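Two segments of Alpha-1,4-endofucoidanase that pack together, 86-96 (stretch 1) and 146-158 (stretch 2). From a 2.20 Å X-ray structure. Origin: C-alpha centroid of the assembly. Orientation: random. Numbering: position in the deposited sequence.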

# COMPACT_ATOMS: atom_id res chain seq x y z
N THR A 86 5.25 0.28 7.07
CA THR A 86 6.39 -0.50 6.62
C THR A 86 5.93 -1.91 6.29
O THR A 86 4.84 -2.31 6.68
N SER A 87 6.79 -2.66 5.58
CA SER A 87 6.58 -4.07 5.32
C SER A 87 7.24 -4.89 6.43
O SER A 87 7.97 -4.35 7.25
N PRO A 88 6.92 -6.20 6.57
CA PRO A 88 7.55 -7.02 7.61
C PRO A 88 9.00 -7.44 7.39
O PRO A 88 9.54 -7.27 6.30
N ASN A 89 9.64 -7.98 8.44
CA ASN A 89 10.82 -8.81 8.29
C ASN A 89 11.97 -7.99 7.69
O ASN A 89 12.19 -6.85 8.09
N ILE A 90 12.67 -8.56 6.70
CA ILE A 90 13.81 -7.92 6.08
C ILE A 90 13.36 -6.74 5.21
O ILE A 90 14.20 -6.04 4.65
N PHE A 91 12.05 -6.52 5.12
CA PHE A 91 11.51 -5.41 4.34
C PHE A 91 11.07 -4.28 5.26
O PHE A 91 10.43 -3.33 4.82
N SER A 92 11.44 -4.37 6.54
CA SER A 92 11.04 -3.38 7.53
C SER A 92 11.52 -1.96 7.19
O SER A 92 10.90 -1.00 7.64
N PRO A 93 12.64 -1.75 6.45
CA PRO A 93 13.01 -0.41 5.99
C PRO A 93 12.09 0.23 4.95
O PRO A 93 11.95 1.45 4.92
N THR A 94 11.46 -0.60 4.11
CA THR A 94 10.65 -0.11 3.01
C THR A 94 9.34 0.49 3.53
O THR A 94 8.53 -0.23 4.11
N HIS A 95 9.17 1.80 3.32
CA HIS A 95 7.99 2.54 3.71
C HIS A 95 7.12 2.83 2.49
O HIS A 95 7.62 2.82 1.36
N VAL A 96 5.83 3.10 2.72
CA VAL A 96 4.88 3.36 1.65
C VAL A 96 4.41 4.81 1.71
O VAL A 96 3.51 5.19 0.96
N ILE A 146 -2.61 0.57 11.27
CA ILE A 146 -1.38 0.74 10.52
C ILE A 146 -0.32 -0.20 11.06
O ILE A 146 -0.06 -0.23 12.26
N TYR A 147 0.30 -0.96 10.14
CA TYR A 147 1.33 -1.93 10.48
C TYR A 147 2.71 -1.29 10.36
O TYR A 147 3.04 -0.71 9.33
N VAL A 148 3.52 -1.46 11.41
CA VAL A 148 4.91 -1.03 11.44
C VAL A 148 5.73 -2.17 12.03
O VAL A 148 5.43 -2.67 13.10
N ASN A 149 6.76 -2.59 11.29
CA ASN A 149 7.70 -3.55 11.85
C ASN A 149 8.67 -2.78 12.74
O ASN A 149 9.17 -1.73 12.35
N SER A 150 8.90 -3.31 13.94
CA SER A 150 9.60 -2.60 15.00
C SER A 150 11.06 -2.35 14.64
O SER A 150 11.64 -1.37 15.12
N TYR A 151 11.64 -3.22 13.81
CA TYR A 151 13.03 -3.13 13.38
C TYR A 151 13.23 -1.95 12.44
O TYR A 151 14.35 -1.49 12.27
N ASN A 152 12.13 -1.50 11.80
CA ASN A 152 12.09 -0.28 11.01
C ASN A 152 13.29 -0.21 10.06
O ASN A 152 13.53 -1.17 9.32
N LEU A 153 14.05 0.89 10.12
CA LEU A 153 15.13 1.16 9.18
C LEU A 153 16.38 0.33 9.48
O LEU A 153 17.25 0.19 8.62
N LEU A 154 16.47 -0.23 10.69
CA LEU A 154 17.58 -1.10 11.06
C LEU A 154 17.51 -2.40 10.25
O LEU A 154 16.46 -2.74 9.70
N ALA A 155 18.64 -3.11 10.19
CA ALA A 155 18.72 -4.39 9.52
C ALA A 155 18.48 -5.52 10.52
O ALA A 155 19.19 -5.61 11.53
N ARG A 156 17.50 -6.37 10.23
CA ARG A 156 17.11 -7.45 11.11
C ARG A 156 18.24 -8.48 11.16
O ARG A 156 18.60 -8.96 12.23
N ILE A 157 18.78 -8.80 9.98
CA ILE A 157 19.93 -9.68 9.83
C ILE A 157 21.09 -8.83 9.32
O ILE A 157 21.27 -8.68 8.11
N PRO A 158 21.91 -8.22 10.21
CA PRO A 158 23.00 -7.32 9.80
C PRO A 158 24.10 -7.95 8.93
O PRO A 158 24.80 -7.23 8.23

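Where a strand runs into a series of turns, small polar side chains often hold a neighbouring loop by satisfying backbone groups, and these two segments of an endofucoidanase illustrate the principle. Thr86 is the first example. Its CA-to-CB bond points sideways, and chi1 of 94° lies between wells, yet OG1 accepts a nearly straight hydrogen bond from Asn149 N (3.0 Å) while donating to Ser87 O (2.9 Å). A weak bond from Thr86 N to Tyr147 O (3.3 Å) supports this register.

Tyr147, with chi1 t, extends its ring along stretch 1: Thr86 O lies at the ring edge, 3.2 Å from CD1, and Pro88 CB approaches Tyr147 CZ at 4.1 Å. Asn149 points toward stretch 1, also in t. Its OD1 accepts from Tyr151 N (3.1 Å), bracing the type I turn that begins at Asn149, and its ND2 donates weakly to Tyr147 OH (3.3 Å).

Ser92 likewise points inward. Its p rotamer brings OG within 2.7 Å of Asn152 O, to which it donates, and the same OG accepts from water 2 (2.6 Å). That water also donates to Leu154 O (2.8 Å) and accepts from Arg156 N (3.3 Å), so one hydroxyl ties into two peptide groups beyond its direct partner.

Arg156, extended with chi1 to chi3 all t, places its guanidinium with one face under Asn89 OD1; the 3.4 Å separation of that atom from Arg156 NE is not a hydrogen bond. Water 1 makes the polar link instead, accepting from Arg156 NH1 (2.9 Å) and donating to Asn89 O (2.9 Å) and Asn149 OD1 (2.7 Å).

Apolar packing completes the contact. Leu153 starts away, but its m,t conformation returns CD2 to 3.8 Å from His95 CE1 and 4.3 Å from Pro93 CB. His95, chi1 m, is anchored by ND1 donating to Pro93 O (2.6 Å).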

# COMPACT_ATOMS: atom_id res chain seq x y z
CB THR A 86 7.51 -0.56 7.66
OG1 THR A 86 7.37 -1.74 8.46
CG2 THR A 86 7.59 0.67 8.54
CB SER A 87 7.06 -4.43 3.95
OG SER A 87 6.36 -3.68 2.96
CB PRO A 88 6.67 -8.29 7.66
CG PRO A 88 5.99 -8.35 6.31
CD PRO A 88 5.87 -6.92 5.83
CB ASN A 89 10.49 -10.08 7.50
CG ASN A 89 11.30 -11.30 7.90
OD1 ASN A 89 11.55 -11.52 9.09
ND2 ASN A 89 11.68 -12.10 6.92
CB ILE A 90 14.67 -8.92 5.28
CG1 ILE A 90 13.89 -9.55 4.11
CG2 ILE A 90 15.27 -9.98 6.20
CD1 ILE A 90 14.71 -10.46 3.23
CB PHE A 91 10.35 -5.90 3.46
CG PHE A 91 10.71 -7.05 2.56
CD1 PHE A 91 11.29 -6.83 1.32
CD2 PHE A 91 10.48 -8.36 2.96
CE1 PHE A 91 11.63 -7.89 0.50
CE2 PHE A 91 10.83 -9.42 2.14
CZ PHE A 91 11.40 -9.19 0.91
CB SER A 92 11.45 -3.77 8.93
OG SER A 92 12.86 -3.80 9.06
CB PRO A 93 14.42 -0.60 5.38
CG PRO A 93 14.92 -1.89 5.99
CD PRO A 93 13.68 -2.75 6.12
CB THR A 94 10.44 -1.20 1.96
OG1 THR A 94 9.56 -2.18 2.51
CG2 THR A 94 11.74 -1.83 1.51
CB HIS A 95 8.38 3.87 4.39
CG HIS A 95 9.00 3.71 5.74
ND1 HIS A 95 10.17 3.00 5.94
CD2 HIS A 95 8.63 4.19 6.94
CE1 HIS A 95 10.47 3.02 7.21
NE2 HIS A 95 9.55 3.75 7.86
CB VAL A 96 3.69 2.38 1.69
CG1 VAL A 96 4.13 0.94 1.56
CG2 VAL A 96 2.82 2.57 2.93
CB ILE A 146 -0.92 2.22 10.53
CG1 ILE A 146 -1.97 3.16 9.93
CG2 ILE A 146 0.44 2.36 9.84
CD1 ILE A 146 -2.19 3.00 8.44
CB TYR A 147 1.27 -3.14 9.55
CG TYR A 147 2.40 -4.11 9.75
CD1 TYR A 147 3.65 -3.89 9.18
CD2 TYR A 147 2.23 -5.25 10.52
CE1 TYR A 147 4.70 -4.77 9.38
CE2 TYR A 147 3.26 -6.15 10.72
CZ TYR A 147 4.50 -5.91 10.14
OH TYR A 147 5.51 -6.81 10.35
CB VAL A 148 5.10 0.27 12.25
CG1 VAL A 148 6.58 0.57 12.48
CG2 VAL A 148 4.41 1.46 11.59
CB ASN A 149 8.37 -4.40 10.78
CG ASN A 149 9.21 -5.51 11.38
OD1 ASN A 149 10.33 -5.27 11.82
ND2 ASN A 149 8.66 -6.71 11.43
CB SER A 150 9.47 -3.33 16.32
OG SER A 150 8.14 -3.22 16.82
CB TYR A 151 13.49 -4.42 12.67
CG TYR A 151 13.99 -5.51 13.58
CD1 TYR A 151 15.31 -5.55 14.00
CD2 TYR A 151 13.13 -6.51 14.03
CE1 TYR A 151 15.77 -6.55 14.85
CE2 TYR A 151 13.58 -7.52 14.87
CZ TYR A 151 14.90 -7.54 15.29
OH TYR A 151 15.33 -8.54 16.12
CB ASN A 152 11.77 0.94 11.88
CG ASN A 152 12.87 1.28 12.87
OD1 ASN A 152 13.86 1.92 12.50
ND2 ASN A 152 12.71 0.87 14.12
CB LEU A 153 15.41 2.66 9.15
CG LEU A 153 14.31 3.53 8.54
CD1 LEU A 153 14.45 4.98 8.97
CD2 LEU A 153 14.28 3.41 7.02
CB LEU A 154 17.54 -1.40 12.56
CG LEU A 154 18.02 -0.28 13.49
CD1 LEU A 154 19.11 0.57 12.84
CD2 LEU A 154 16.87 0.60 13.94
CB ALA A 155 20.05 -4.54 8.82
CB ARG A 156 15.80 -8.08 10.63
CG ARG A 156 15.09 -8.95 11.65
CD ARG A 156 14.02 -9.77 10.96
NE ARG A 156 13.44 -10.81 11.80
CZ ARG A 156 12.32 -10.67 12.51
NH1 ARG A 156 11.66 -9.53 12.48
NH2 ARG A 156 11.88 -11.67 13.24
CB ILE A 157 19.60 -10.83 8.86
CG1 ILE A 157 18.20 -11.42 9.07
CG2 ILE A 157 20.68 -11.91 8.88
CD1 ILE A 157 17.99 -12.13 10.39
CB PRO A 158 23.60 -6.82 11.13
CG PRO A 158 22.49 -7.04 12.14
CD PRO A 158 21.81 -8.32 11.68
O HOH W 1 12.14 -7.10 10.94
O HOH W 2 15.16 -4.90 8.44